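Local coordinates for protein aerobactin synthase IucA (Klebsiella pneumoniae subsp. pneumoniae, PDB 5JM8) that probably catalyses the ATP-dependent condensation of citrate with N6-acetyl-N6-hydroxylysine in biosynthesis of the siderophore aerobactin, at residues 23-28 with 149-154; 478-483 with 538-543; 545-550 with 561-566. All coordinates share one frame; numbering follows the deposited sequence.

Interaction 1. Residues 23-28 with 149-154; sequences LVRETK and HAFHPA. With ATP (adenosine-5'-triphosphate), chain I.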
loop_
_atom_site.group_PDB
_atom_site.type_symbol
_atom_site.label_atom_id
_atom_site.label_comp_id
_atom_site.label_asym_id
_atom_site.label_seq_id
_atom_site.Cartn_x
_atom_site.Cartn_y
_atom_site.Cartn_z
ATOM N N LEU A 23 -12.667 24.278 37.202
ATOM C CA LEU A 23 -13.054 25.041 38.386
ATOM C C LEU A 23 -13.932 26.246 38.035
ATOM O O LEU A 23 -14.967 26.470 38.661
ATOM C CB LEU A 23 -11.807 25.511 39.140
ATOM C CG LEU A 23 -12.028 26.382 40.381
ATOM C CD1 LEU A 23 -12.756 25.611 41.472
ATOM C CD2 LEU A 23 -10.702 26.916 40.895
ATOM N N VAL A 24 -13.510 27.017 37.038
ATOM C CA VAL A 24 -14.216 28.235 36.645
ATOM C C VAL A 24 -15.652 27.949 36.198
ATOM O O VAL A 24 -16.544 28.779 36.379
ATOM C CB VAL A 24 -13.459 28.963 35.509
ATOM C CG1 VAL A 24 -14.321 30.050 34.875
ATOM C CG2 VAL A 24 -12.170 29.561 36.038
ATOM N N ARG A 25 -15.871 26.782 35.605
ATOM C CA ARG A 25 -17.202 26.399 35.153
ATOM C C ARG A 25 -18.124 26.052 36.322
ATOM O O ARG A 25 -19.326 26.314 36.270
ATOM C CB ARG A 25 -17.115 25.208 34.194
ATOM C CG ARG A 25 -18.463 24.581 33.852
ATOM C CD ARG A 25 -18.315 23.454 32.849
ATOM N NE ARG A 25 -18.062 23.950 31.501
ATOM C CZ ARG A 25 -17.884 23.171 30.438
ATOM N NH1 ARG A 25 -17.925 21.853 30.565
ATOM N NH2 ARG A 25 -17.659 23.713 29.250
ATOM N N GLU A 26 -17.558 25.466 37.373
ATOM C CA GLU A 26 -18.353 24.943 38.481
ATOM C C GLU A 26 -18.441 25.910 39.660
ATOM O O GLU A 26 -18.979 25.561 40.713
ATOM C CB GLU A 26 -17.773 23.607 38.951
ATOM C CG GLU A 26 -17.686 22.570 37.842
ATOM C CD GLU A 26 -17.181 21.225 38.323
ATOM O OE1 GLU A 26 -17.265 20.953 39.538
ATOM O OE2 GLU A 26 -16.699 20.439 37.479
ATOM N N THR A 27 -17.917 27.119 39.480
ATOM C CA THR A 27 -17.990 28.150 40.510
ATOM C C THR A 27 -18.497 29.473 39.942
ATOM O O THR A 27 -18.297 29.776 38.764
ATOM C CB THR A 27 -16.617 28.399 41.174
ATOM O OG1 THR A 27 -15.722 29.005 40.233
ATOM C CG2 THR A 27 -16.020 27.097 41.685
ATOM N N LYS A 28 -19.161 30.247 40.796
ATOM C CA LYS A 28 -19.595 31.598 40.461
ATOM C C LYS A 28 -18.764 32.596 41.262
ATOM O O LYS A 28 -19.061 33.790 41.294
ATOM C CB LYS A 28 -21.090 31.773 40.748
ATOM C CG LYS A 28 -21.993 30.823 39.956
ATOM C CD LYS A 28 -22.016 31.170 38.470
ATOM C CE LYS A 28 -22.926 30.235 37.685
ATOM N NZ LYS A 28 -22.405 28.839 37.647
ATOM N N HIS A 149 -9.310 14.832 29.340
ATOM C CA HIS A 149 -10.578 15.534 29.517
ATOM C C HIS A 149 -10.335 17.010 29.819
ATOM O O HIS A 149 -9.654 17.352 30.786
ATOM C CB HIS A 149 -11.393 14.894 30.638
ATOM C CG HIS A 149 -12.857 15.196 30.568
ATOM N ND1 HIS A 149 -13.352 16.480 30.523
ATOM C CD2 HIS A 149 -13.934 14.376 30.537
ATOM C CE1 HIS A 149 -14.672 16.440 30.463
ATOM N NE2 HIS A 149 -15.050 15.174 30.470
ATOM N N ALA A 150 -10.901 17.879 28.990
ATOM C CA ALA A 150 -10.592 19.302 29.046
ATOM C C ALA A 150 -11.186 19.970 30.281
ATOM O O ALA A 150 -10.725 21.035 30.694
ATOM C CB ALA A 150 -11.090 19.993 27.785
ATOM N N PHE A 151 -12.211 19.349 30.858
ATOM C CA PHE A 151 -12.873 19.880 32.048
ATOM C C PHE A 151 -12.863 18.867 33.188
ATOM O O PHE A 151 -13.868 18.654 33.864
ATOM C CB PHE A 151 -14.307 20.306 31.711
ATOM C CG PHE A 151 -14.382 21.610 30.976
ATOM C CD1 PHE A 151 -14.055 21.680 29.633
ATOM C CD2 PHE A 151 -14.768 22.767 31.626
ATOM C CE1 PHE A 151 -14.117 22.877 28.951
ATOM C CE2 PHE A 151 -14.830 23.968 30.949
ATOM C CZ PHE A 151 -14.502 24.024 29.612
ATOM N N HIS A 152 -11.706 18.240 33.378
ATOM C CA HIS A 152 -11.444 17.409 34.545
ATOM C C HIS A 152 -10.186 17.956 35.217
ATOM O O HIS A 152 -9.277 18.417 34.530
ATOM C CB HIS A 152 -11.262 15.941 34.150
ATOM C CG HIS A 152 -11.374 14.989 35.299
ATOM N ND1 HIS A 152 -10.297 14.640 36.085
ATOM C CD2 HIS A 152 -12.437 14.317 35.801
ATOM C CE1 HIS A 152 -10.690 13.794 37.019
ATOM N NE2 HIS A 152 -11.985 13.581 36.869
ATOM N N PRO A 153 -10.137 17.939 36.560
ATOM C CA PRO A 153 -8.941 18.461 37.232
ATOM C C PRO A 153 -7.717 17.555 37.100
ATOM O O PRO A 153 -6.593 18.049 37.021
ATOM C CB PRO A 153 -9.382 18.561 38.696
ATOM C CG PRO A 153 -10.486 17.573 38.828
ATOM C CD PRO A 153 -11.200 17.593 37.520
ATOM N N ALA A 154 -7.945 16.245 37.089
ATOM C CA ALA A 154 -6.870 15.267 36.968
ATOM C C ALA A 154 -7.185 14.240 35.880
ATOM O O ALA A 154 -7.417 13.069 36.177
ATOM C CB ALA A 154 -6.643 14.573 38.297
HETATM P PG ATP I . -14.618 2.929 25.314
HETATM O O1G ATP I . -13.421 2.121 24.882
HETATM O O2G ATP I . -14.959 4.057 24.370
HETATM O O3G ATP I . -15.814 2.093 25.702
HETATM P PB ATP I . -14.906 3.858 28.055
HETATM O O1B ATP I . -13.879 3.828 29.159
HETATM O O2B ATP I . -16.089 2.916 28.112
HETATM O O3B ATP I . -14.123 3.710 26.644
HETATM P PA ATP I . -15.981 6.294 29.110
HETATM O O1A ATP I . -16.473 5.397 30.218
HETATM O O2A ATP I . -16.911 7.318 28.507
HETATM O O3A ATP I . -15.447 5.371 27.903
HETATM O "O5'" ATP I . -14.653 7.072 29.571
HETATM C "C5'" ATP I . -14.037 7.947 28.633
HETATM C "C4'" ATP I . -12.529 8.017 28.828
HETATM O "O4'" ATP I . -12.004 8.959 27.891
HETATM C "C3'" ATP I . -12.121 8.479 30.218
HETATM O "O3'" ATP I . -11.144 7.579 30.757
HETATM C "C2'" ATP I . -11.544 9.870 30.035
HETATM O "O2'" ATP I . -10.357 10.061 30.804
HETATM C "C1'" ATP I . -11.233 9.965 28.551
HETATM N N9 ATP I . -11.586 11.292 27.997
HETATM C C8 ATP I . -10.708 12.119 27.407
HETATM N N7 ATP I . -11.320 13.259 27.001
HETATM C C5 ATP I . -12.618 13.161 27.335
HETATM C C6 ATP I . -13.815 14.015 27.191
HETATM N N6 ATP I . -13.704 15.223 26.590
HETATM N N1 ATP I . -14.987 13.546 27.676
HETATM C C2 ATP I . -15.084 12.342 28.272
HETATM N N3 ATP I . -14.032 11.518 28.433
HETATM C C4 ATP I . -12.794 11.862 27.996
HETATM O O HOH W 1 -16.160 20.746 35.003
#
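Glu-26 OE2 is gripped by several donors, and one of them, a water 2.6 Å from OE2, leads across to Phe-151. The same water gives a weak second bond to Phe-151 O, 3.3 Å from the water oxygen. Phe-545 N is a further partner of this carboxylate oxygen, with Asn-544 N as a weak one. Direct contact between the segments is made by Arg-25 and Phe-151, both buried. The guanidinium lies flat on the phenyl face with the two planes 12° apart, a stacked cation-pi pair in which Arg-25 CZ is 3.5 Å from the ring centroid. It is shifted toward the CD2-CE2 side, with CZ 3.2 Å from Phe-151 CE2 and NH2 3.2 Å from Phe-151 CZ. An extended start to the chain followed by a bend at chi3 (-75°) lays the group over the ring. Its rotation is further fixed by bonds from NE to Gln-61 OE1 and from NH2 to Thr-60 O, so the positive charge is probably balanced by two oxygens as well as by pi electrons. Within the loop, Phe-151 N donates to His-149 ND1 at 3.1 Å, in the imidazole plane. This bond probably helps to set the His-149 ring, one face of which lies over the adenine of ATP, its CD2 3.2 Å from ATP N1. The loop 149-154 thus connects the nucleotide pocket with helix 14-26. His-62 also meets Phe-151 edge-to-face, while Pro-153 packs between helix 14-26, helix 101-124 and Phe-545 of helix 545-549.

Interaction 2. Residues 478-483 with 538-543; sequences LLRYFP and YWNVKG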
loop_
_atom_site.group_PDB
_atom_site.type_symbol
_atom_site.label_atom_id
_atom_site.label_comp_id
_atom_site.label_asym_id
_atom_site.label_seq_id
_atom_site.Cartn_x
_atom_site.Cartn_y
_atom_site.Cartn_z
ATOM N N LEU A 478 -32.981 11.909 30.886
ATOM C CA LEU A 478 -32.581 12.259 29.532
ATOM C C LEU A 478 -32.165 13.722 29.441
ATOM O O LEU A 478 -31.125 14.047 28.869
ATOM C CB LEU A 478 -33.722 11.979 28.551
ATOM C CG LEU A 478 -33.477 12.434 27.112
ATOM C CD1 LEU A 478 -32.392 11.587 26.468
ATOM C CD2 LEU A 478 -34.759 12.376 26.307
ATOM N N LEU A 479 -32.986 14.600 30.007
ATOM C CA LEU A 479 -32.753 16.038 29.914
ATOM C C LEU A 479 -31.526 16.472 30.709
ATOM O O LEU A 479 -30.957 17.532 30.451
ATOM C CB LEU A 479 -33.984 16.808 30.400
ATOM C CG LEU A 479 -35.096 17.030 29.370
ATOM C CD1 LEU A 479 -35.691 15.719 28.888
ATOM C CD2 LEU A 479 -36.179 17.924 29.953
ATOM N N ARG A 480 -31.122 15.657 31.677
ATOM C CA ARG A 480 -29.925 15.950 32.458
ATOM C C ARG A 480 -28.667 15.549 31.694
ATOM O O ARG A 480 -27.765 16.362 31.494
ATOM C CB ARG A 480 -29.969 15.230 33.809
ATOM C CG ARG A 480 -28.700 15.407 34.637
ATOM C CD ARG A 480 -28.811 14.769 36.013
ATOM N NE ARG A 480 -29.952 15.276 36.770
ATOM C CZ ARG A 480 -30.049 16.511 37.255
ATOM N NH1 ARG A 480 -29.078 17.393 37.055
ATOM N NH2 ARG A 480 -31.129 16.871 37.934
ATOM N N TYR A 481 -28.623 14.294 31.256
ATOM C CA TYR A 481 -27.418 13.723 30.660
ATOM C C TYR A 481 -27.213 14.123 29.201
ATOM O O TYR A 481 -26.150 14.606 28.822
ATOM C CB TYR A 481 -27.462 12.197 30.746
ATOM C CG TYR A 481 -27.431 11.637 32.150
ATOM C CD1 TYR A 481 -26.520 12.102 33.090
ATOM C CD2 TYR A 481 -28.313 10.638 32.533
ATOM C CE1 TYR A 481 -26.492 11.585 34.374
ATOM C CE2 TYR A 481 -28.294 10.117 33.811
ATOM C CZ TYR A 481 -27.383 10.594 34.727
ATOM O OH TYR A 481 -27.365 10.074 36.000
ATOM N N PHE A 482 -28.240 13.922 28.389
ATOM C CA PHE A 482 -28.093 13.967 26.938
ATOM C C PHE A 482 -27.577 15.302 26.381
ATOM O O PHE A 482 -26.661 15.312 25.557
ATOM C CB PHE A 482 -29.428 13.620 26.286
ATOM C CG PHE A 482 -29.327 13.339 24.818
ATOM C CD1 PHE A 482 -29.036 12.065 24.365
ATOM C CD2 PHE A 482 -29.516 14.347 23.889
ATOM C CE1 PHE A 482 -28.941 11.801 23.016
ATOM C CE2 PHE A 482 -29.425 14.085 22.537
ATOM C CZ PHE A 482 -29.136 12.812 22.100
ATOM N N PRO A 483 -28.156 16.434 26.814
ATOM C CA PRO A 483 -27.619 17.696 26.293
ATOM C C PRO A 483 -26.233 18.049 26.844
ATOM O O PRO A 483 -25.516 18.824 26.213
ATOM C CB PRO A 483 -28.663 18.731 26.729
ATOM C CG PRO A 483 -29.380 18.108 27.864
ATOM C CD PRO A 483 -29.382 16.640 27.606
ATOM N N TYR A 538 -31.557 27.202 31.620
ATOM C CA TYR A 538 -30.459 26.542 32.314
ATOM C C TYR A 538 -30.423 25.050 32.005
ATOM O O TYR A 538 -31.464 24.419 31.820
ATOM C CB TYR A 538 -30.581 26.751 33.827
ATOM C CG TYR A 538 -30.380 28.181 34.294
ATOM C CD1 TYR A 538 -29.345 28.963 33.793
ATOM C CD2 TYR A 538 -31.225 28.746 35.245
ATOM C CE1 TYR A 538 -29.159 30.267 34.224
ATOM C CE2 TYR A 538 -31.046 30.046 35.681
ATOM C CZ TYR A 538 -30.012 30.802 35.166
ATOM O OH TYR A 538 -29.829 32.097 35.597
ATOM N N TRP A 539 -29.215 24.498 31.946
ATOM C CA TRP A 539 -29.025 23.057 31.837
ATOM C C TRP A 539 -28.416 22.540 33.134
ATOM O O TRP A 539 -27.293 22.898 33.488
ATOM C CB TRP A 539 -28.128 22.698 30.648
ATOM C CG TRP A 539 -28.675 23.119 29.321
ATOM C CD1 TRP A 539 -29.939 23.554 29.056
ATOM C CD2 TRP A 539 -27.971 23.145 28.075
ATOM N NE1 TRP A 539 -30.066 23.851 27.722
ATOM C CE2 TRP A 539 -28.871 23.609 27.097
ATOM C CE3 TRP A 539 -26.665 22.823 27.692
ATOM C CZ2 TRP A 539 -28.509 23.756 25.761
ATOM C CZ3 TRP A 539 -26.308 22.972 26.363
ATOM C CH2 TRP A 539 -27.226 23.434 25.415
ATOM N N ASN A 540 -29.167 21.704 33.842
ATOM C CA ASN A 540 -28.694 21.121 35.087
ATOM C C ASN A 540 -27.980 19.808 34.797
ATOM O O ASN A 540 -28.568 18.889 34.226
ATOM C CB ASN A 540 -29.857 20.904 36.054
ATOM C CG ASN A 540 -29.413 20.889 37.501
ATOM O OD1 ASN A 540 -28.536 20.114 37.886
ATOM N ND2 ASN A 540 -30.012 21.754 38.312
ATOM N N VAL A 541 -26.709 19.733 35.184
ATOM C CA VAL A 541 -25.849 18.615 34.810
ATOM C C VAL A 541 -24.952 18.198 35.982
ATOM O O VAL A 541 -25.339 18.357 37.138
ATOM C CB VAL A 541 -25.001 18.983 33.570
ATOM C CG1 VAL A 541 -25.910 19.252 32.385
ATOM C CG2 VAL A 541 -24.127 20.201 33.845
ATOM N N LYS A 542 -23.769 17.662 35.684
ATOM C CA LYS A 542 -22.872 17.134 36.712
ATOM C C LYS A 542 -21.421 17.538 36.444
ATOM O O LYS A 542 -20.885 17.284 35.362
ATOM C CB LYS A 542 -22.998 15.610 36.780
ATOM C CG LYS A 542 -22.138 14.941 37.841
ATOM C CD LYS A 542 -22.266 13.429 37.762
ATOM C CE LYS A 542 -21.250 12.727 38.646
ATOM N NZ LYS A 542 -21.438 13.065 40.078
ATOM N N GLY A 543 -20.795 18.162 37.440
ATOM C CA GLY A 543 -19.422 18.622 37.327
ATOM C C GLY A 543 -18.418 17.546 37.693
ATOM O O GLY A 543 -18.746 16.602 38.410
#
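Arg-480 and Asn-540 meet on the partly exposed side of this contact, whereas Val-541, Trp-539 and Pro-483 make up its buried side. On the buried side the helix backbone itself is approached: Val-541 CG1 comes within 3.5 Å of Arg-480 O, where the CA atoms of the two residues are 5.4 Å apart. Further along, the indole of Trp-539 brings CZ3 to 4.2 Å from Pro-483 O, a looser touch at an oblique slant. The more open side is polar. Arg-480 runs alongside Asn-540, its CG 3.5 Å from Asn-540 O, and a bend at chi3 (-56°) turns the guanidinium back to the amide. Its NH1 donates to Asn-540 OD1 at 2.9 Å with an N-H...O angle of 156°. OD1 lies in the guanidinium plane, NH1 stands well above the carbonyl plane of the amide, and the two flat groups are almost perpendicular. This is the one hydrogen bond between the two segments. Trp-539 also packs on Leu-487, Val-488 and Phe-492, later on the same helix. The whole is a helix-on-strand packing in which helix 475-500 lies on strand 538-540, which pairs antiparallel with 566-568.

Interaction 3. Residues 545-550 with 561-566; sequences FFCYLN and SVIYFD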
loop_
_atom_site.group_PDB
_atom_site.type_symbol
_atom_site.label_atom_id
_atom_site.label_comp_id
_atom_site.label_asym_id
_atom_site.label_seq_id
_atom_site.Cartn_x
_atom_site.Cartn_y
_atom_site.Cartn_z
ATOM N N PHE A 545 -15.065 18.432 38.810
ATOM C CA PHE A 545 -14.088 18.950 39.764
ATOM C C PHE A 545 -14.469 18.608 41.207
ATOM O O PHE A 545 -13.638 18.109 41.966
ATOM C CB PHE A 545 -13.939 20.467 39.593
ATOM C CG PHE A 545 -12.942 21.096 40.532
ATOM C CD1 PHE A 545 -13.297 21.373 41.840
ATOM C CD2 PHE A 545 -11.667 21.433 40.104
ATOM C CE1 PHE A 545 -12.399 21.957 42.711
ATOM C CE2 PHE A 545 -10.764 22.020 40.972
ATOM C CZ PHE A 545 -11.129 22.278 42.276
ATOM N N PHE A 546 -15.718 18.868 41.587
ATOM C CA PHE A 546 -16.162 18.598 42.954
ATOM C C PHE A 546 -16.607 17.147 43.097
ATOM O O PHE A 546 -16.719 16.629 44.207
ATOM C CB PHE A 546 -17.285 19.556 43.356
ATOM C CG PHE A 546 -16.837 20.984 43.472
ATOM C CD1 PHE A 546 -16.062 21.397 44.542
ATOM C CD2 PHE A 546 -17.179 21.911 42.502
ATOM C CE1 PHE A 546 -15.640 22.708 44.647
ATOM C CE2 PHE A 546 -16.762 23.221 42.600
ATOM C CZ PHE A 546 -15.991 23.621 43.676
ATOM N N CYS A 547 -16.848 16.492 41.966
ATOM C CA CYS A 547 -17.138 15.064 41.961
ATOM C C CYS A 547 -15.867 14.274 42.246
ATOM O O CYS A 547 -15.893 13.248 42.925
ATOM C CB CYS A 547 -17.734 14.635 40.620
ATOM S SG CYS A 547 -18.138 12.876 40.510
ATOM N N TYR A 548 -14.751 14.768 41.720
ATOM C CA TYR A 548 -13.459 14.107 41.863
ATOM C C TYR A 548 -12.877 14.349 43.253
ATOM O O TYR A 548 -12.148 13.516 43.796
ATOM C CB TYR A 548 -12.498 14.614 40.788
ATOM C CG TYR A 548 -11.251 13.785 40.622
ATOM C CD1 TYR A 548 -11.318 12.516 40.081
ATOM C CD2 TYR A 548 -10.007 14.277 40.989
ATOM C CE1 TYR A 548 -10.191 11.751 39.918
ATOM C CE2 TYR A 548 -8.869 13.518 40.828
ATOM C CZ TYR A 548 -8.969 12.254 40.288
ATOM O OH TYR A 548 -7.844 11.490 40.118
ATOM N N LEU A 549 -13.214 15.501 43.817
ATOM C CA LEU A 549 -12.800 15.874 45.163
ATOM C C LEU A 549 -13.515 15.014 46.207
ATOM O O LEU A 549 -12.992 14.786 47.299
ATOM C CB LEU A 549 -13.087 17.359 45.384
ATOM C CG LEU A 549 -12.799 18.011 46.735
ATOM C CD1 LEU A 549 -11.334 17.890 47.125
ATOM C CD2 LEU A 549 -13.215 19.470 46.654
ATOM N N ASN A 550 -14.710 14.542 45.853
ATOM C CA ASN A 550 -15.481 13.622 46.690
ATOM C C ASN A 550 -15.635 12.241 46.053
ATOM O O ASN A 550 -16.608 11.989 45.342
ATOM C CB ASN A 550 -16.873 14.193 46.968
ATOM C CG ASN A 550 -16.834 15.456 47.802
ATOM O OD1 ASN A 550 -15.930 15.652 48.616
ATOM N ND2 ASN A 550 -17.826 16.319 47.610
ATOM N N SER A 561 -25.900 19.704 45.907
ATOM C CA SER A 561 -26.230 20.910 45.161
ATOM C C SER A 561 -25.001 21.416 44.419
ATOM O O SER A 561 -25.112 22.251 43.520
ATOM C CB SER A 561 -26.774 21.996 46.092
ATOM N N VAL A 562 -23.833 20.906 44.803
ATOM C CA VAL A 562 -22.570 21.312 44.197
ATOM C C VAL A 562 -22.089 20.276 43.182
ATOM O O VAL A 562 -21.436 20.619 42.195
ATOM C CB VAL A 562 -21.468 21.530 45.266
ATOM C CG1 VAL A 562 -21.138 20.224 45.986
ATOM C CG2 VAL A 562 -20.219 22.122 44.629
ATOM N N ILE A 563 -22.401 19.008 43.437
ATOM C CA ILE A 563 -22.032 17.929 42.523
ATOM C C ILE A 563 -22.669 18.171 41.162
ATOM O O ILE A 563 -22.090 17.852 40.122
ATOM C CB ILE A 563 -22.467 16.537 43.062
ATOM C CG1 ILE A 563 -21.799 15.419 42.259
ATOM C CG2 ILE A 563 -23.989 16.377 43.033
ATOM C CD1 ILE A 563 -20.335 15.253 42.557
ATOM N N TYR A 564 -23.868 18.746 41.193
ATOM C CA TYR A 564 -24.614 19.085 39.990
ATOM C C TYR A 564 -24.875 20.587 39.959
ATOM O O TYR A 564 -25.312 21.161 40.956
ATOM C CB TYR A 564 -25.932 18.313 39.947
ATOM N N PHE A 565 -24.604 21.221 38.820
ATOM C CA PHE A 565 -24.742 22.669 38.705
ATOM C C PHE A 565 -25.499 23.083 37.445
ATOM O O PHE A 565 -25.514 22.366 36.444
ATOM C CB PHE A 565 -23.365 23.333 38.721
ATOM C CG PHE A 565 -22.529 23.022 37.515
ATOM C CD1 PHE A 565 -21.721 21.900 37.491
ATOM C CD2 PHE A 565 -22.549 23.854 36.408
ATOM C CE1 PHE A 565 -20.949 21.610 36.383
ATOM C CE2 PHE A 565 -21.779 23.571 35.298
ATOM C CZ PHE A 565 -20.977 22.448 35.285
ATOM N N ASP A 566 -26.118 24.258 37.509
ATOM C CA ASP A 566 -26.912 24.776 36.405
ATOM C C ASP A 566 -26.035 25.482 35.383
ATOM O O ASP A 566 -25.260 26.380 35.718
ATOM C CB ASP A 566 -27.985 25.724 36.933
ATOM C CG ASP A 566 -28.846 25.082 37.997
ATOM O OD1 ASP A 566 -28.904 23.834 38.036
ATOM O OD2 ASP A 566 -29.460 25.818 38.799
#
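Phe-546 presents one ring face to Val-562, and the contact can be traced outward along the aromatic side chain. Its CB is 4.1 Å from Val-562 CG2, and CG comes closer, to 3.8 Å from the same methyl. At CD2 the distance to Val-562 CG2 is shortest, 3.7 Å, before CE2 draws back to 4.2 Å from it. The far end, CZ, lies past the methyl and points toward Thr-27, which packs on Phe-546. The methyl thus sits over the face but toward the CG-CD2 rim, as a CH-pi contact 4.0 Å from the ring centroid and 22° off the normal. Val-562 CG2, anti to the backbone N, reaches over the ring; the two side chains cross at about a right angle. On the other face Phe-545 CD1 lies over the ring centre, so Phe-546 is sandwiched between its helix neighbour and the loop. At the next residue on each side, Ile-563, bent at chi2 (73°), brings CD1 to Cys-547. The 3.3 Å between Ile-563 CD1 and Cys-547 CB is shorter than normal, its exact value doubtful. Cys-547 SG lies 3.8 Å from this CD1. No hydrogen bond joins the segments. Helix 545-549 is thereby lodged between the loop leading into strand 566-568 and three helices: 14-26, touched by Phe-545; 82-96, where Leu-93 meets Phe-545 and Phe-546; and 101-124, which receives Tyr-548 and Leu-549.

The three contacts follow one another along the chain, interaction 1 closing before 2 opens and 2 before 3. Interactions 1 and 3 have centres 10 Å apart and are joined through the Glu-26 carboxylate at the start of helix 545-549, and by His-152 against Tyr-548. Interactions 2 and 3, with centres 13 Å apart, share backbone hydrogen bonds, Gly-543 with Ile-563 and Val-541 with Phe-565, that carry on the pairing of strands 538-540 and 566-568. Interactions 1 and 2 are 16 Å apart between centres. Interaction 1 reaches the nucleotide pocket through His-149, while in interactions 2 and 3 the side chains of Val-541 and Cys-547 lie about 13 Å from ATP, nearest atoms.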